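Local atomic coordinates of SmhB (Serratia marcescens, PDB entry 6ZZ5), a protein that forms the B component of the tripartite alpha-pore-forming toxin Smh and probably inserts into target-cell membranes after leaving this soluble form. Residues L6-G11 with T279-A284; I136-Y141 with G263-Q268. All coordinates share one frame; numbering follows the deposited sequence.

Contact 1 (L6-G11 with T279-A284); sequences LYMNDG and TQMNNA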
loop_
_atom_site.group_PDB
_atom_site.type_symbol
_atom_site.label_atom_id
_atom_site.label_comp_id
_atom_site.label_asym_id
_atom_site.label_seq_id
_atom_site.Cartn_x
_atom_site.Cartn_y
_atom_site.Cartn_z
ATOM N N LEU A 6 -4.401 -21.013 2.911
ATOM C CA LEU A 6 -4.482 -19.983 3.991
ATOM C C LEU A 6 -3.338 -18.981 3.807
ATOM O O LEU A 6 -3.620 -17.798 4.065
ATOM C CB LEU A 6 -4.466 -20.653 5.368
ATOM C CG LEU A 6 -5.621 -21.647 5.600
ATOM C CD1 LEU A 6 -5.480 -22.374 6.937
ATOM C CD2 LEU A 6 -6.999 -20.986 5.463
ATOM N N TYR A 7 -2.163 -19.426 3.327
ATOM C CA TYR A 7 -1.042 -18.498 3.039
ATOM C C TYR A 7 -1.465 -17.610 1.869
ATOM O O TYR A 7 -1.204 -16.405 1.923
ATOM C CB TYR A 7 0.252 -19.205 2.627
ATOM C CG TYR A 7 1.047 -19.923 3.673
ATOM C CD1 TYR A 7 1.200 -19.404 4.952
ATOM C CD2 TYR A 7 1.763 -21.076 3.348
ATOM C CE1 TYR A 7 1.986 -20.048 5.899
ATOM C CE2 TYR A 7 2.518 -21.759 4.294
ATOM C CZ TYR A 7 2.641 -21.229 5.570
ATOM O OH TYR A 7 3.403 -21.877 6.501
ATOM N N MET A 8 -2.076 -18.198 0.823
ATOM C CA MET A 8 -2.650 -17.455 -0.325
ATOM C C MET A 8 -3.622 -16.380 0.177
ATOM O O MET A 8 -3.523 -15.230 -0.274
ATOM C CB MET A 8 -3.349 -18.358 -1.335
ATOM C CG MET A 8 -2.367 -19.326 -2.088
ATOM S SD MET A 8 -1.304 -18.475 -3.283
ATOM C CE MET A 8 -2.623 -18.057 -4.456
ATOM N N ASN A 9 -4.568 -16.755 1.019
ATOM C CA ASN A 9 -5.599 -15.841 1.517
ATOM C C ASN A 9 -4.929 -14.718 2.317
ATOM O O ASN A 9 -5.315 -13.549 2.118
ATOM C CB ASN A 9 -6.648 -16.584 2.349
ATOM C CG ASN A 9 -7.839 -15.695 2.586
ATOM O OD1 ASN A 9 -8.470 -15.220 1.635
ATOM N ND2 ASN A 9 -8.175 -15.508 3.847
ATOM N N ASP A 10 -4.000 -15.049 3.219
ATOM C CA ASP A 10 -3.350 -14.031 4.075
ATOM C C ASP A 10 -2.513 -13.100 3.198
ATOM O O ASP A 10 -2.517 -11.912 3.489
ATOM C CB ASP A 10 -2.461 -14.667 5.140
ATOM C CG ASP A 10 -3.254 -15.409 6.197
ATOM O OD1 ASP A 10 -4.499 -15.167 6.316
ATOM O OD2 ASP A 10 -2.627 -16.220 6.880
ATOM N N GLY A 11 -1.808 -13.645 2.198
ATOM C CA GLY A 11 -1.000 -12.831 1.249
ATOM C C GLY A 11 -1.855 -11.833 0.503
ATOM O O GLY A 11 -1.439 -10.631 0.350
ATOM N N THR A 279 6.511 -9.965 -1.471
ATOM C CA THR A 279 7.326 -11.124 -1.108
ATOM C C THR A 279 6.420 -12.173 -0.445
ATOM O O THR A 279 6.479 -13.339 -0.851
ATOM C CB THR A 279 8.510 -10.719 -0.212
ATOM O OG1 THR A 279 9.209 -9.745 -0.987
ATOM C CG2 THR A 279 9.382 -11.877 0.193
ATOM N N GLN A 280 5.646 -11.795 0.556
ATOM C CA GLN A 280 4.688 -12.735 1.208
ATOM C C GLN A 280 3.768 -13.345 0.116
ATOM O O GLN A 280 3.586 -14.558 0.109
ATOM C CB GLN A 280 3.947 -12.002 2.317
ATOM C CG GLN A 280 2.860 -12.826 2.989
ATOM C CD GLN A 280 2.000 -12.121 4.026
ATOM O OE1 GLN A 280 2.003 -10.911 4.169
ATOM N NE2 GLN A 280 1.131 -12.882 4.680
ATOM N N MET A 281 3.248 -12.562 -0.812
ATOM C CA MET A 281 2.328 -13.085 -1.867
ATOM C C MET A 281 3.071 -14.083 -2.740
ATOM O O MET A 281 2.511 -15.156 -2.961
ATOM C CB MET A 281 1.723 -11.969 -2.724
ATOM C CG MET A 281 0.564 -12.417 -3.579
ATOM S SD MET A 281 -0.870 -12.988 -2.660
ATOM C CE MET A 281 -0.770 -14.739 -3.026
ATOM N N ASN A 282 4.272 -13.747 -3.226
ATOM C CA ASN A 282 5.105 -14.665 -4.060
ATOM C C ASN A 282 5.394 -15.944 -3.280
ATOM O O ASN A 282 5.347 -17.013 -3.872
ATOM C CB ASN A 282 6.410 -13.970 -4.472
ATOM C CG ASN A 282 7.220 -14.662 -5.528
ATOM O OD1 ASN A 282 6.957 -15.804 -5.937
ATOM N ND2 ASN A 282 8.231 -13.964 -5.996
ATOM N N ASN A 283 5.730 -15.844 -1.989
ATOM C CA ASN A 283 6.020 -17.030 -1.159
ATOM C C ASN A 283 4.769 -17.924 -1.054
ATOM O O ASN A 283 4.898 -19.169 -1.045
ATOM C CB ASN A 283 6.478 -16.636 0.241
ATOM C CG ASN A 283 7.871 -16.044 0.253
ATOM O OD1 ASN A 283 8.610 -16.189 -0.705
ATOM N ND2 ASN A 283 8.187 -15.379 1.342
ATOM N N ALA A 284 3.584 -17.332 -1.034
ATOM C CA ALA A 284 2.317 -18.099 -0.942
ATOM C C ALA A 284 2.075 -18.828 -2.275
ATOM O O ALA A 284 1.806 -20.050 -2.239
ATOM C CB ALA A 284 1.190 -17.196 -0.513
HETATM O O HOH W 1 0.722 -15.600 3.642
#
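Ala284 sets its methyl group against the backbone of Tyr7, with Ala284 CB 3.5 Å from Tyr7 O. The same methyl also meets the first side-chain carbon of Tyr7, CB to CB at 3.8 Å. Beyond that carbon the tyrosine leads away from segment 279-284, though its side chain still touches Ser287 of the same helix. Its CG lies anti to its own carbonyl carbon (chi1 -73°), and the phenol runs outward to an exposed position.

Two methionines fill another part of the interface. Met8 SD lies 3.5 Å from Ala284 C, so the sulfur rests on the backbone of the other helix as well as near the alanine methyl. Met281 reaches back the other way. Its SD sits 3.5 Å from Gly11 C, and its CE packs against Met8 SD at 3.8 Å. The two thioether chains cross at about a right angle. Gly11 has no side chain, which lets Met281 SD come up to its backbone on the side facing helix 252-300. The Gly11 and Met281 CA atoms are 4.6 Å apart.

The segments belong to helices 4-30 and 252-300, which run antiparallel at 158° here. This is a pair within the long helical bundle of an HBL-type alpha-pore-forming toxin in its soluble form. Small residues, Gly11 and Ala284, lie where the backbones approach. Helix 44-92 borders the methionine side, where Ile79 touches both Met8 and Met281.

The polar link is made through water. One water molecule donates to Tyr7 O and accepts from Gln280 NE2 at 2.9 Å. The glutamine is extended, with CG anti to its backbone N (chi1 175°). Its amide nitrogen also lies beside the Asp10-Gly11 peptide. Tyr7 O already accepts the helical bond from Gly11 N, so the water gives this carbonyl a second donor.

Contact 2 (I136-Y141 with G263-Q268); sequences IDSNNY and GYRGLQ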
loop_
_atom_site.group_PDB
_atom_site.type_symbol
_atom_site.label_atom_id
_atom_site.label_comp_id
_atom_site.label_asym_id
_atom_site.label_seq_id
_atom_site.Cartn_x
_atom_site.Cartn_y
_atom_site.Cartn_z
ATOM N N ILE A 136 17.422 5.690 -2.704
ATOM C CA ILE A 136 18.537 6.548 -3.186
ATOM C C ILE A 136 17.995 7.977 -3.193
ATOM O O ILE A 136 18.652 8.915 -2.609
ATOM C CB ILE A 136 19.025 6.045 -4.553
ATOM C CG1 ILE A 136 19.693 4.669 -4.453
ATOM C CG2 ILE A 136 19.980 7.028 -5.215
ATOM C CD1 ILE A 136 19.534 3.832 -5.730
ATOM N N ASP A 137 16.876 8.171 -3.872
ATOM C CA ASP A 137 16.397 9.551 -4.158
ATOM C C ASP A 137 16.001 10.221 -2.836
ATOM O O ASP A 137 16.358 11.381 -2.651
ATOM C CB ASP A 137 15.296 9.622 -5.242
ATOM C CG ASP A 137 15.763 9.338 -6.661
ATOM O OD1 ASP A 137 16.982 9.340 -6.912
ATOM O OD2 ASP A 137 14.913 9.002 -7.476
ATOM N N SER A 138 15.279 9.559 -1.928
ATOM C CA SER A 138 14.818 10.196 -0.676
ATOM C C SER A 138 16.040 10.508 0.204
ATOM O O SER A 138 16.026 11.573 0.847
ATOM C CB SER A 138 13.791 9.354 0.080
ATOM O OG SER A 138 14.371 8.149 0.482
ATOM N N ASN A 139 17.102 9.692 0.167
ATOM C CA ASN A 139 18.308 9.986 0.982
ATOM C C ASN A 139 19.048 11.189 0.376
ATOM O O ASN A 139 19.461 12.068 1.151
ATOM C CB ASN A 139 19.207 8.780 1.217
ATOM C CG ASN A 139 18.630 7.919 2.335
ATOM O OD1 ASN A 139 18.931 8.191 3.501
ATOM N ND2 ASN A 139 17.851 6.874 1.997
ATOM N N ASN A 140 19.245 11.217 -0.938
ATOM C CA ASN A 140 19.926 12.374 -1.591
ATOM C C ASN A 140 19.133 13.672 -1.340
ATOM O O ASN A 140 19.777 14.674 -1.109
ATOM C CB ASN A 140 20.228 12.107 -3.068
ATOM C CG ASN A 140 21.474 11.262 -3.184
ATOM O OD1 ASN A 140 22.542 11.633 -2.692
ATOM N ND2 ASN A 140 21.371 10.107 -3.790
ATOM N N TYR A 141 17.801 13.612 -1.342
ATOM C CA TYR A 141 16.908 14.773 -1.102
ATOM C C TYR A 141 17.284 15.422 0.232
ATOM O O TYR A 141 17.309 16.660 0.301
ATOM C CB TYR A 141 15.417 14.434 -1.167
ATOM C CG TYR A 141 14.547 15.623 -0.813
ATOM C CD1 TYR A 141 14.137 16.516 -1.773
ATOM C CD2 TYR A 141 14.305 15.940 0.515
ATOM C CE1 TYR A 141 13.454 17.670 -1.428
ATOM C CE2 TYR A 141 13.630 17.095 0.889
ATOM C CZ TYR A 141 13.207 17.972 -0.098
ATOM O OH TYR A 141 12.496 19.094 0.233
ATOM N N GLY A 263 7.938 13.527 3.530
ATOM C CA GLY A 263 7.011 12.955 2.541
ATOM C C GLY A 263 7.733 12.009 1.593
ATOM O O GLY A 263 7.155 10.990 1.225
ATOM N N TYR A 264 8.944 12.357 1.182
ATOM C CA TYR A 264 9.743 11.570 0.231
ATOM C C TYR A 264 10.179 10.284 0.954
ATOM O O TYR A 264 10.047 9.166 0.382
ATOM C CB TYR A 264 10.888 12.425 -0.307
ATOM C CG TYR A 264 11.401 12.128 -1.695
ATOM C CD1 TYR A 264 11.182 10.918 -2.322
ATOM C CD2 TYR A 264 12.092 13.088 -2.397
ATOM C CE1 TYR A 264 11.632 10.664 -3.596
ATOM C CE2 TYR A 264 12.494 12.873 -3.714
ATOM C CZ TYR A 264 12.278 11.657 -4.309
ATOM O OH TYR A 264 12.668 11.412 -5.583
ATOM N N ARG A 265 10.675 10.413 2.184
ATOM C CA ARG A 265 11.075 9.228 2.999
ATOM C C ARG A 265 9.848 8.364 3.264
ATOM O O ARG A 265 9.990 7.164 3.184
ATOM C CB ARG A 265 11.843 9.660 4.256
ATOM C CG ARG A 265 13.278 10.032 3.838
ATOM C CD ARG A 265 14.287 10.384 4.953
ATOM N NE ARG A 265 13.816 11.618 5.565
ATOM C CZ ARG A 265 13.126 11.716 6.697
ATOM N NH1 ARG A 265 12.828 10.614 7.365
ATOM N NH2 ARG A 265 12.754 12.919 7.132
ATOM N N GLY A 266 8.703 8.978 3.567
ATOM C CA GLY A 266 7.435 8.263 3.858
ATOM C C GLY A 266 6.967 7.482 2.636
ATOM O O GLY A 266 6.437 6.329 2.796
ATOM N N LEU A 267 7.200 8.024 1.426
ATOM C CA LEU A 267 6.849 7.311 0.175
ATOM C C LEU A 267 7.757 6.071 0.063
ATOM O O LEU A 267 7.233 4.966 -0.234
ATOM C CB LEU A 267 7.000 8.230 -1.034
ATOM C CG LEU A 267 6.730 7.584 -2.378
ATOM C CD1 LEU A 267 5.332 6.983 -2.454
ATOM C CD2 LEU A 267 6.981 8.584 -3.489
ATOM N N GLN A 268 9.028 6.198 0.404
ATOM C CA GLN A 268 9.945 5.041 0.455
ATOM C C GLN A 268 9.472 4.009 1.496
ATOM O O GLN A 268 9.424 2.802 1.170
ATOM C CB GLN A 268 11.395 5.447 0.687
ATOM C CG GLN A 268 12.311 4.226 0.540
ATOM C CD GLN A 268 12.525 3.531 1.863
ATOM O OE1 GLN A 268 12.764 4.211 2.846
ATOM N NE2 GLN A 268 12.506 2.208 1.856
HETATM O O HOH W 2 14.417 6.551 2.658
#
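The ring of Tyr264 lies with one face over the backbone of helix 136-141. Ser138 CA makes a CH-pi contact with that face, 4.1 Å from the ring centroid, and Asp137 C lies over the same face toward the rim. Tyr141 meets Tyr264 obliquely, with the ring planes at 52°. The closest approach in this pair is Tyr141 CB to Tyr264 CD2, 3.8 Å. Tyr264 CB points toward helix 136-141, which brings the ring over its backbone. Farther out, Tyr264 OH touches Asp137 CB at 3.2 Å. The carboxylate of Asp137 is turned 61° from the phenol plane, and its OD2 is hydrogen-bonded to His60 NE2.

Ser138 CB also packs on Arg265 CG at 3.9 Å. A water bridges the helices here, donating to Ser138 OG at 2.7 Å and to Gln268 OE1 at 2.9 Å. The serine hydroxyl is also hydrogen-bonded to Leu134 O on its own helix. The Gln268 amide is held at both ends, because its NE2 bonds to Asn131 OD1. Beyond CG the Arg265 chain bends, and its NH1 forms a salt bridge with Asp167 OD1.

The two segments are antiparallel, at 159°, and their axes approach to 8.8 Å. They join helices 99-151 and 252-300 of the bundle. Tyr141 OH is hydrogen-bonded to Ala257 O, nearer the N-terminal end of helix 252-300. Helix 44-92 packs against Tyr264 through Ala56, Ala57 and His60, while helix 4-30 lies against Leu267 through Tyr25, Cys26 and Val29.

Helix 252-300 is shared by both contacts. It pairs with helix 4-30 in contact 1 and with helix 99-151 in contact 2, antiparallel in both places. The contact centres are 28 Å apart, and their nearest atoms are about 13 Å apart, so they do not touch. In sequence, both segments of contact 2 fall between those of contact 1. Helix 44-92 borders both, through Ile79 at contact 1 and His60 at contact 2. Each is bridged by a water between the segments. Together they tie three helices of the soluble bundle.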